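Local coordinates for catechol 1,2 dioxygenase (Acinetobacter radioresistens, PDB 2XSU), which probably catalyses the iron(III)-dependent intradiol ring cleavage of catechol by O2 to cis,cis-muconate, the first step of this branch of the beta-ketoadipate pathway, at residues T103-E108 / G234-T239; M125-E130 / S173-N178; H219-S224 / D247-D252. The protein carries 1 engineered substitution. All coordinates share one frame; numbering follows the deposited sequence.

Contact 1. Residues T103-E108 / G234-T239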
loop_
_atom_site.group_PDB
_atom_site.type_symbol
_atom_site.label_atom_id
_atom_site.label_comp_id
_atom_site.label_asym_id
_atom_site.label_seq_id
_atom_site.Cartn_x
_atom_site.Cartn_y
_atom_site.Cartn_z
ATOM N N THR A 103 32.961 -4.820 -8.455
ATOM C CA THR A 103 31.967 -5.854 -8.706
ATOM C C THR A 103 30.605 -5.152 -8.904
ATOM O O THR A 103 30.274 -4.236 -8.133
ATOM C CB THR A 103 31.949 -6.812 -7.512
ATOM O OG1 THR A 103 33.245 -7.426 -7.411
ATOM C CG2 THR A 103 30.909 -7.927 -7.728
ATOM N N PRO A 104 29.820 -5.546 -9.941
ATOM C CA PRO A 104 28.514 -4.898 -10.171
ATOM C C PRO A 104 27.534 -5.084 -9.002
ATOM O O PRO A 104 27.549 -6.121 -8.333
ATOM C CB PRO A 104 27.953 -5.650 -11.397
ATOM C CG PRO A 104 29.120 -6.199 -12.078
ATOM C CD PRO A 104 30.108 -6.532 -10.993
ATOM N N ARG A 105 26.680 -4.091 -8.792
ATOM C CA ARG A 105 25.570 -4.194 -7.848
ATOM C C ARG A 105 24.372 -4.933 -8.419
ATOM O O ARG A 105 24.170 -4.952 -9.635
ATOM C CB ARG A 105 25.130 -2.793 -7.398
ATOM C CG ARG A 105 24.564 -1.941 -8.547
ATOM C CD ARG A 105 23.744 -0.723 -8.090
ATOM N NE ARG A 105 24.428 0.165 -7.162
ATOM C CZ ARG A 105 25.234 1.185 -7.474
ATOM N NH1 ARG A 105 25.578 1.480 -8.726
ATOM N NH2 ARG A 105 25.739 1.912 -6.479
ATOM N N THR A 106 23.586 -5.537 -7.539
ATOM C CA THR A 106 22.224 -5.918 -7.902
ATOM C C THR A 106 21.294 -5.855 -6.690
ATOM O O THR A 106 21.693 -5.318 -5.631
ATOM C CB THR A 106 22.167 -7.237 -8.714
ATOM O OG1 THR A 106 20.902 -7.305 -9.382
ATOM C CG2 THR A 106 22.405 -8.483 -7.829
ATOM N N ILE A 107 20.064 -6.339 -6.846
ATOM C CA ILE A 107 19.044 -6.060 -5.822
ATOM C C ILE A 107 19.298 -6.763 -4.500
ATOM O O ILE A 107 19.874 -7.888 -4.469
ATOM C CB ILE A 107 17.626 -6.363 -6.321
ATOM C CG1 ILE A 107 17.397 -7.871 -6.434
ATOM C CG2 ILE A 107 17.392 -5.621 -7.653
ATOM C CD1 ILE A 107 15.897 -8.231 -6.792
ATOM N N GLU A 108 18.918 -6.094 -3.418
ATOM C CA GLU A 108 19.019 -6.684 -2.077
ATOM C C GLU A 108 17.975 -7.789 -1.849
ATOM O O GLU A 108 18.266 -8.764 -1.155
ATOM C CB GLU A 108 18.802 -5.577 -1.040
ATOM C CG GLU A 108 19.025 -5.983 0.418
ATOM C CD GLU A 108 18.813 -4.808 1.382
ATOM O OE1 GLU A 108 19.190 -3.663 1.034
ATOM O OE2 GLU A 108 18.286 -5.032 2.499
ATOM N N GLY A 234 36.892 3.044 4.231
ATOM C CA GLY A 234 37.495 3.662 3.058
ATOM C C GLY A 234 36.964 3.235 1.702
ATOM O O GLY A 234 37.408 3.749 0.664
ATOM N N TYR A 235 36.047 2.268 1.705
ATOM C CA TYR A 235 35.456 1.735 0.460
ATOM C C TYR A 235 33.937 1.889 0.395
ATOM O O TYR A 235 33.250 1.956 1.427
ATOM C CB TYR A 235 35.862 0.260 0.260
ATOM C CG TYR A 235 37.353 0.102 0.075
ATOM C CD1 TYR A 235 37.929 0.136 -1.201
ATOM C CD2 TYR A 235 38.198 -0.052 1.188
ATOM C CE1 TYR A 235 39.313 0.015 -1.368
ATOM C CE2 TYR A 235 39.574 -0.168 1.025
ATOM C CZ TYR A 235 40.121 -0.135 -0.250
ATOM O OH TYR A 235 41.488 -0.248 -0.427
ATOM N N ARG A 236 33.428 1.948 -0.842
ATOM C CA ARG A 236 31.995 2.041 -1.086
ATOM C C ARG A 236 31.323 0.700 -0.751
ATOM O O ARG A 236 31.757 -0.330 -1.257
ATOM C CB ARG A 236 31.740 2.377 -2.554
ATOM C CG ARG A 236 32.462 3.631 -3.062
ATOM C CD ARG A 236 31.998 3.959 -4.483
ATOM N NE ARG A 236 30.693 4.632 -4.524
ATOM C CZ ARG A 236 29.766 4.412 -5.465
ATOM N NH1 ARG A 236 29.957 3.477 -6.388
ATOM N NH2 ARG A 236 28.632 5.094 -5.458
ATOM N N LYS A 237 30.269 0.735 0.055
ATOM C CA LYS A 237 29.504 -0.493 0.386
ATOM C C LYS A 237 28.854 -1.066 -0.873
ATOM O O LYS A 237 28.340 -0.320 -1.732
ATOM C CB LYS A 237 28.429 -0.211 1.423
ATOM C CG LYS A 237 27.742 -1.480 1.936
ATOM C CD LYS A 237 26.874 -1.170 3.141
ATOM C CE LYS A 237 26.312 -2.455 3.778
ATOM N NZ LYS A 237 25.753 -2.171 5.142
ATOM N N LEU A 238 28.876 -2.392 -0.954
ATOM C CA LEU A 238 28.372 -3.102 -2.118
ATOM C C LEU A 238 27.224 -4.008 -1.739
ATOM O O LEU A 238 27.330 -4.779 -0.792
ATOM C CB LEU A 238 29.479 -3.931 -2.761
ATOM C CG LEU A 238 29.094 -4.888 -3.913
ATOM C CD1 LEU A 238 28.586 -4.108 -5.128
ATOM C CD2 LEU A 238 30.252 -5.775 -4.317
ATOM N N THR A 239 26.132 -3.907 -2.506
ATOM C CA THR A 239 25.014 -4.852 -2.414
ATOM C C THR A 239 25.040 -5.669 -3.694
ATOM O O THR A 239 24.940 -5.121 -4.791
ATOM C CB THR A 239 23.653 -4.130 -2.296
ATOM O OG1 THR A 239 23.638 -3.320 -1.106
ATOM C CG2 THR A 239 22.473 -5.168 -2.251
HETATM O O HOH W 1 21.284 -2.284 -0.264
#
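L238 and T239 lie on strand 238-244 of the mixed beta sheet that carries the iron site of this intradiol dioxygenase, and the irregular connection 103-108, which follows helix 82-96, lies against them. L238 reaches the connection with its branches. With CG anti to the backbone N (chi1 173°), the chain runs from CB through CG to two methyls that divide the work. CD1 sits 3.4 Å from T103 O and also lies near P104 O and R105 CA, so it packs on the backbone of the connection. CD2 turns to the side chain of T103, 3.8 Å from its CB and next to its CG2, the two side chains crossing at about a right angle. A branched apolar residue suits this place, since V291 of strand 284-293 also packs on both T103 and L238. The hydroxyl of T103 is engaged by the backbone N of E292.

T239 supplies the polar link. Its O accepts the N-H of T106 over 3.1 Å, and R105 CA makes a CA-H...O contact with the same oxygen at 3.3 Å. Farther along, R105 NH2 and R236 NH2 are 4.4 Å apart, like charges held near one another. D91 and D94 form salt bridges with R105, and R236 NH2 makes a salt bridge to D94 and a hydrogen bond to P301 O, which probably offsets the repulsion. The side chain of T239 divides its branches: with OG1 anti to the carbonyl carbon, the methyl CG2 faces E108, 3.8 Å from its CA, and the hydroxyl turns to a water. E108 OE1, in a salt bridge with R309, accepts from that water at 2.8 Å, and the water lies 2.7 Å from T239 OG1.

Contact 2. Residues M125-E130 / S173-N178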
loop_
_atom_site.group_PDB
_atom_site.type_symbol
_atom_site.label_atom_id
_atom_site.label_comp_id
_atom_site.label_asym_id
_atom_site.label_seq_id
_atom_site.Cartn_x
_atom_site.Cartn_y
_atom_site.Cartn_z
ATOM N N MET A 125 27.881 -21.980 7.394
ATOM C CA MET A 125 26.574 -21.295 7.359
ATOM C C MET A 125 25.374 -22.161 7.733
ATOM O O MET A 125 24.347 -21.634 8.170
ATOM C CB MET A 125 26.351 -20.742 5.949
ATOM C CG MET A 125 27.410 -19.716 5.503
ATOM S SD MET A 125 26.986 -19.026 3.873
ATOM C CE MET A 125 25.464 -18.170 4.292
ATOM N N ASP A 126 25.469 -23.484 7.540
ATOM C CA ASP A 126 24.312 -24.351 7.781
ATOM C C ASP A 126 24.429 -25.131 9.086
ATOM O O ASP A 126 25.535 -25.326 9.589
ATOM C CB ASP A 126 24.135 -25.363 6.638
ATOM C CG ASP A 126 25.256 -26.397 6.589
ATOM O OD1 ASP A 126 26.413 -26.027 6.311
ATOM O OD2 ASP A 126 24.953 -27.596 6.812
ATOM N N ASP A 127 23.280 -25.579 9.584
ATOM C CA ASP A 127 23.214 -26.317 10.857
ATOM C C ASP A 127 23.341 -27.838 10.642
ATOM O O ASP A 127 23.301 -28.612 11.595
ATOM C CB ASP A 127 21.945 -25.946 11.645
ATOM C CG ASP A 127 20.646 -26.331 10.937
ATOM O OD1 ASP A 127 20.671 -27.001 9.877
ATOM O OD2 ASP A 127 19.553 -25.958 11.439
ATOM N N GLY A 128 23.508 -28.265 9.391
ATOM C CA GLY A 128 23.651 -29.693 9.084
ATOM C C GLY A 128 22.341 -30.476 9.027
ATOM O O GLY A 128 22.358 -31.698 8.757
ATOM N N SER A 129 21.205 -29.798 9.252
ATOM C CA SER A 129 19.896 -30.473 9.285
ATOM C C SER A 129 19.422 -30.999 7.935
ATOM O O SER A 129 18.453 -31.772 7.873
ATOM C CB SER A 129 18.809 -29.584 9.888
ATOM O OG SER A 129 18.572 -28.443 9.075
ATOM N N GLU A 130 20.100 -30.577 6.870
ATOM C CA GLU A 130 19.790 -31.065 5.520
ATOM C C GLU A 130 20.928 -31.891 4.910
ATOM O O GLU A 130 20.964 -32.082 3.703
ATOM C CB GLU A 130 19.470 -29.881 4.588
ATOM C CG GLU A 130 18.297 -29.030 5.047
ATOM C CD GLU A 130 17.781 -28.093 3.948
ATOM O OE1 GLU A 130 18.603 -27.386 3.325
ATOM O OE2 GLU A 130 16.551 -28.067 3.714
ATOM N N SER A 173 10.516 -22.595 11.051
ATOM C CA SER A 173 11.003 -23.963 11.270
ATOM C C SER A 173 12.536 -24.113 11.258
ATOM O O SER A 173 13.083 -25.063 11.830
ATOM C CB SER A 173 10.374 -24.924 10.257
ATOM O OG SER A 173 11.027 -24.882 9.006
ATOM N N GLN A 174 13.238 -23.196 10.600
ATOM C CA GLN A 174 14.695 -23.230 10.634
ATOM C C GLN A 174 15.216 -22.619 11.912
ATOM O O GLN A 174 14.560 -21.758 12.513
ATOM C CB GLN A 174 15.293 -22.464 9.449
ATOM C CG GLN A 174 15.010 -23.096 8.127
ATOM C CD GLN A 174 15.719 -22.367 6.990
ATOM O OE1 GLN A 174 16.920 -22.116 7.061
ATOM N NE2 GLN A 174 14.965 -22.007 5.957
ATOM N N SER A 175 16.408 -23.050 12.318
ATOM C CA SER A 175 17.070 -22.451 13.458
ATOM C C SER A 175 17.309 -20.973 13.141
ATOM O O SER A 175 17.481 -20.580 11.966
ATOM C CB SER A 175 18.382 -23.179 13.797
ATOM O OG SER A 175 19.280 -23.255 12.691
ATOM N N ASP A 176 17.288 -20.144 14.177
ATOM C CA ASP A 176 17.629 -18.741 14.002
ATOM C C ASP A 176 18.995 -18.579 13.314
ATOM O O ASP A 176 19.986 -19.269 13.641
ATOM C CB ASP A 176 17.624 -18.001 15.341
ATOM C CG ASP A 176 16.473 -18.418 16.222
ATOM O OD1 ASP A 176 15.297 -18.240 15.806
ATOM O OD2 ASP A 176 16.758 -18.923 17.327
ATOM N N PHE A 177 19.000 -17.679 12.333
ATOM C CA PHE A 177 20.167 -17.331 11.498
ATOM C C PHE A 177 20.753 -18.462 10.648
ATOM O O PHE A 177 21.869 -18.338 10.156
ATOM C CB PHE A 177 21.258 -16.631 12.313
ATOM C CG PHE A 177 20.871 -15.255 12.748
ATOM C CD1 PHE A 177 20.789 -14.224 11.815
ATOM C CD2 PHE A 177 20.593 -14.988 14.083
ATOM C CE1 PHE A 177 20.431 -12.919 12.202
ATOM C CE2 PHE A 177 20.242 -13.701 14.495
ATOM C CZ PHE A 177 20.152 -12.659 13.541
ATOM N N ASN A 178 19.998 -19.539 10.472
ATOM C CA ASN A 178 20.477 -20.596 9.570
ATOM C C ASN A 178 20.751 -19.967 8.184
ATOM O O ASN A 178 19.944 -19.170 7.679
ATOM C CB ASN A 178 19.479 -21.732 9.460
ATOM C CG ASN A 178 20.091 -22.992 8.847
ATOM O OD1 ASN A 178 21.209 -23.382 9.202
ATOM N ND2 ASN A 178 19.359 -23.629 7.935
HETATM O O HOH W 2 19.902 -26.165 6.844
#
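The carboxamide of N178 overlaps the carboxylate of D127, its OD1 3.5 Å from D127 CG and the two planes 30° apart. Two turns bring them together: an Asx turn, in which D127 OD1 accepts from the backbone two residues on, and a type II beta turn from S175 to N178 that ends on the asparagine. Both belong to loops beside the mixed sheet, one leading from strand 122-124 to strand 136-145, the other running into strand 180-184.

D127 serves three neighbours with its two oxygens. OD1 takes the backbone N-H of S129, coming from above the carboxylate plane, and the hydroxyl S129 OG at 2.7 Å on the syn side; water 2 donates to it as well. OD2 faces the other loop and accepts from S175 OG at 3.0 Å, on the anti side. An aspartate fits because its short chain, with CG lodged between the backbone N and the carbonyl carbon (chi1 64°), leaves one oxygen for its own turn and one for the neighbouring loop. G128, with a positive phi, follows at the bend after D127.

An asparagine suits position 178 because it offers both an acceptor and a donor. Its OD1 receives the backbone N-H of D127 at 3.0 Å in a weak, bent bond of 123°. Its ND2 gives one straight bond to Q174 OE1, nearly in the amide plane, which fixes the rotation of the group, while Q174 NE2 is held by D171 and N166. The second donation of N178 ND2 goes to water 2 at 2.8 Å, and that water bridges to D127 OD1.

Contact 3. Residues H219-S224 / D247-D252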
loop_
_atom_site.group_PDB
_atom_site.type_symbol
_atom_site.label_atom_id
_atom_site.label_comp_id
_atom_site.label_asym_id
_atom_site.label_seq_id
_atom_site.Cartn_x
_atom_site.Cartn_y
_atom_site.Cartn_z
ATOM N N HIS A 219 5.266 -15.842 -14.263
ATOM C CA HIS A 219 5.766 -16.664 -13.186
ATOM C C HIS A 219 6.420 -15.799 -12.069
ATOM O O HIS A 219 6.809 -14.635 -12.304
ATOM C CB HIS A 219 6.738 -17.739 -13.741
ATOM C CG HIS A 219 8.117 -17.225 -14.060
ATOM N ND1 HIS A 219 9.060 -16.973 -13.081
ATOM C CD2 HIS A 219 8.716 -16.945 -15.237
ATOM C CE1 HIS A 219 10.166 -16.518 -13.644
ATOM N NE2 HIS A 219 9.987 -16.498 -14.951
ATOM N N GLY A 220 6.573 -16.374 -10.891
ATOM C CA GLY A 220 7.158 -15.686 -9.737
ATOM C C GLY A 220 8.443 -16.293 -9.226
ATOM O O GLY A 220 8.721 -16.241 -8.030
ATOM N N ASN A 221 9.242 -16.832 -10.143
ATOM C CA ASN A 221 10.439 -17.587 -9.755
ATOM C C ASN A 221 11.750 -16.800 -9.857
ATOM O O ASN A 221 11.938 -16.027 -10.789
ATOM C CB ASN A 221 10.575 -18.841 -10.639
ATOM C CG ASN A 221 9.378 -19.786 -10.522
ATOM O OD1 ASN A 221 8.672 -20.032 -11.515
ATOM N ND2 ASN A 221 9.128 -20.277 -9.325
ATOM N N ARG A 222 12.677 -17.084 -8.931
ATOM C CA ARG A 222 14.060 -16.593 -9.021
ATOM C C ARG A 222 15.006 -17.796 -9.201
ATOM O O ARG A 222 14.761 -18.852 -8.612
ATOM C CB ARG A 222 14.482 -15.837 -7.756
ATOM C CG ARG A 222 13.563 -14.690 -7.404
ATOM C CD ARG A 222 14.290 -13.667 -6.599
ATOM N NE ARG A 222 15.306 -12.987 -7.373
ATOM C CZ ARG A 222 16.259 -12.230 -6.850
ATOM N NH1 ARG A 222 16.351 -12.069 -5.524
ATOM N NH2 ARG A 222 17.134 -11.655 -7.646
ATOM N N PRO A 223 16.070 -17.639 -10.013
ATOM C CA PRO A 223 17.129 -18.679 -10.054
ATOM C C PRO A 223 17.865 -18.724 -8.725
ATOM O O PRO A 223 17.836 -17.740 -7.939
ATOM C CB PRO A 223 18.083 -18.194 -11.149
ATOM C CG PRO A 223 17.977 -16.657 -11.038
ATOM C CD PRO A 223 16.492 -16.415 -10.725
ATOM N N SER A 224 18.544 -19.835 -8.482
ATOM C CA SER A 224 19.397 -19.983 -7.279
ATOM C C SER A 224 20.411 -18.829 -7.199
ATOM O O SER A 224 20.964 -18.365 -8.226
ATOM C CB SER A 224 20.151 -21.292 -7.335
ATOM O OG SER A 224 20.950 -21.293 -8.499
ATOM N N ASP A 247 20.885 -22.831 -14.067
ATOM C CA ASP A 247 19.538 -22.709 -13.528
ATOM C C ASP A 247 18.547 -22.383 -14.654
ATOM O O ASP A 247 18.810 -21.535 -15.505
ATOM C CB ASP A 247 19.504 -21.602 -12.458
ATOM C CG ASP A 247 18.283 -21.690 -11.565
ATOM O OD1 ASP A 247 17.162 -21.460 -12.055
ATOM O OD2 ASP A 247 18.444 -21.976 -10.357
ATOM N N GLU A 248 17.416 -23.075 -14.624
ATOM C CA GLU A 248 16.301 -22.833 -15.553
ATOM C C GLU A 248 15.953 -21.345 -15.653
ATOM O O GLU A 248 15.610 -20.858 -16.748
ATOM C CB GLU A 248 15.080 -23.637 -15.077
ATOM C CG GLU A 248 13.842 -23.454 -15.897
ATOM C CD GLU A 248 12.641 -24.256 -15.373
ATOM O OE1 GLU A 248 12.641 -24.730 -14.202
ATOM O OE2 GLU A 248 11.675 -24.363 -16.151
ATOM N N TYR A 249 15.984 -20.651 -14.518
ATOM C CA TYR A 249 15.525 -19.250 -14.493
ATOM C C TYR A 249 16.650 -18.228 -14.486
ATOM O O TYR A 249 16.436 -17.044 -14.148
ATOM C CB TYR A 249 14.589 -18.998 -13.309
ATOM C CG TYR A 249 13.300 -19.749 -13.447
ATOM C CD1 TYR A 249 12.310 -19.293 -14.324
ATOM C CD2 TYR A 249 13.101 -20.924 -12.747
ATOM C CE1 TYR A 249 11.110 -20.018 -14.491
ATOM C CE2 TYR A 249 11.898 -21.655 -12.896
ATOM C CZ TYR A 249 10.933 -21.198 -13.775
ATOM O OH TYR A 249 9.749 -21.914 -13.909
ATOM N N LEU A 250 17.868 -18.662 -14.828
ATOM C CA LEU A 250 19.013 -17.763 -14.779
ATOM C C LEU A 250 18.791 -16.429 -15.467
ATOM O O LEU A 250 19.102 -15.384 -14.891
ATOM C CB LEU A 250 20.275 -18.449 -15.344
ATOM C CG LEU A 250 21.582 -17.652 -15.321
ATOM C CD1 LEU A 250 22.036 -17.376 -13.904
ATOM C CD2 LEU A 250 22.686 -18.409 -16.043
ATOM N N TRP A 251 18.269 -16.474 -16.701
ATOM C CA TRP A 251 18.045 -15.257 -17.485
ATOM C C TRP A 251 16.541 -14.957 -17.645
ATOM O O TRP A 251 16.115 -14.242 -18.579
ATOM C CB TRP A 251 18.801 -15.374 -18.822
ATOM C CG TRP A 251 20.290 -15.323 -18.602
ATOM C CD1 TRP A 251 21.174 -16.358 -18.699
ATOM C CD2 TRP A 251 21.056 -14.161 -18.270
ATOM N NE1 TRP A 251 22.454 -15.911 -18.432
ATOM C CE2 TRP A 251 22.408 -14.567 -18.160
ATOM C CE3 TRP A 251 20.730 -12.819 -18.034
ATOM C CZ2 TRP A 251 23.440 -13.676 -17.845
ATOM C CZ3 TRP A 251 21.774 -11.918 -17.723
ATOM C CH2 TRP A 251 23.104 -12.364 -17.627
ATOM N N ASP A 252 15.752 -15.475 -16.694
ATOM C CA ASP A 252 14.289 -15.312 -16.652
ATOM C C ASP A 252 13.883 -15.113 -15.170
ATOM O O ASP A 252 12.886 -15.670 -14.709
ATOM C CB ASP A 252 13.612 -16.560 -17.239
ATOM C CG ASP A 252 12.106 -16.406 -17.495
ATOM O OD1 ASP A 252 11.591 -15.284 -17.714
ATOM O OD2 ASP A 252 11.437 -17.467 -17.503
#
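Y249 packs on N221 and H219 by CH-pi and aromatic contact. N221 CB sits over the middle of one face of its ring, 3.7 Å from the centroid and 6° off the ring normal, a close CH-pi contact. H219 meets it obliquely, the ring planes at 47°, with Y249 CE1 over the centre of the imidazole. A tyrosine suits the spot because its ring offers a flat face to N221 CB and carbons CD1 and CE1 to the imidazole, while its OH reaches the carboxamide of N221, 3.2 Å from OD1.

The one hydrogen bond across the contact ends on D247. Its OD2 receives the N-H of S224 at 2.8 Å in an almost straight bond of 177°, the donor standing well above the carboxylate plane. Its OD1 turns back to the N-H of Y249 with its anti lone pair, closing an Asx turn; the carboxylate, with CG anti to the backbone N, thus ties its own turn to the strand. Within the other segment, H219 ND1 accepts from N221 N in the ring plane, which sets the imidazole's rotation. The far nitrogen, NE2, lies 3.0 Å from D252 O and 3.1 Å from D252 OD2.

Apolar contact is made by P223, whose CD lies 4.1 Å from Y249 CB. Its compact ring also packs against polar atoms, the Y249 backbone at O and the D247 carboxylate.

Two successive type I turns, D247-L250 and Y249-D252, thus pack against the start of strand 221-231. R222, paired with D253, starts away from this segment; its side chain comes to about 4 Å from the bound iron(III), while P223 O accepts from H225 ND1, consistent with a second-shell role for this strand at the iron site of an intradiol dioxygenase.

The three contacts lie on strands of one mixed sheet and loops beside it, near the iron, with contact 3 nearest. Contacts 1 and 3 adjoin: their centres are 22 Å apart, I107 CD1 packs on R222 NH2 at 3.7 Å, and they involve the neighbouring strands 238-244 and 221-231. Contact 2 stands apart, its centre 27 Å from contact 1 and 24 Å from contact 3. Along the chain, contact 2 is nested inside the loop closed by contact 1 and closes before contact 3 opens, while contacts 1 and 3 cross. H225 and H227 lie on strand 221-231, whose start belongs to contact 3; with Y167 and Y201 they bind the iron.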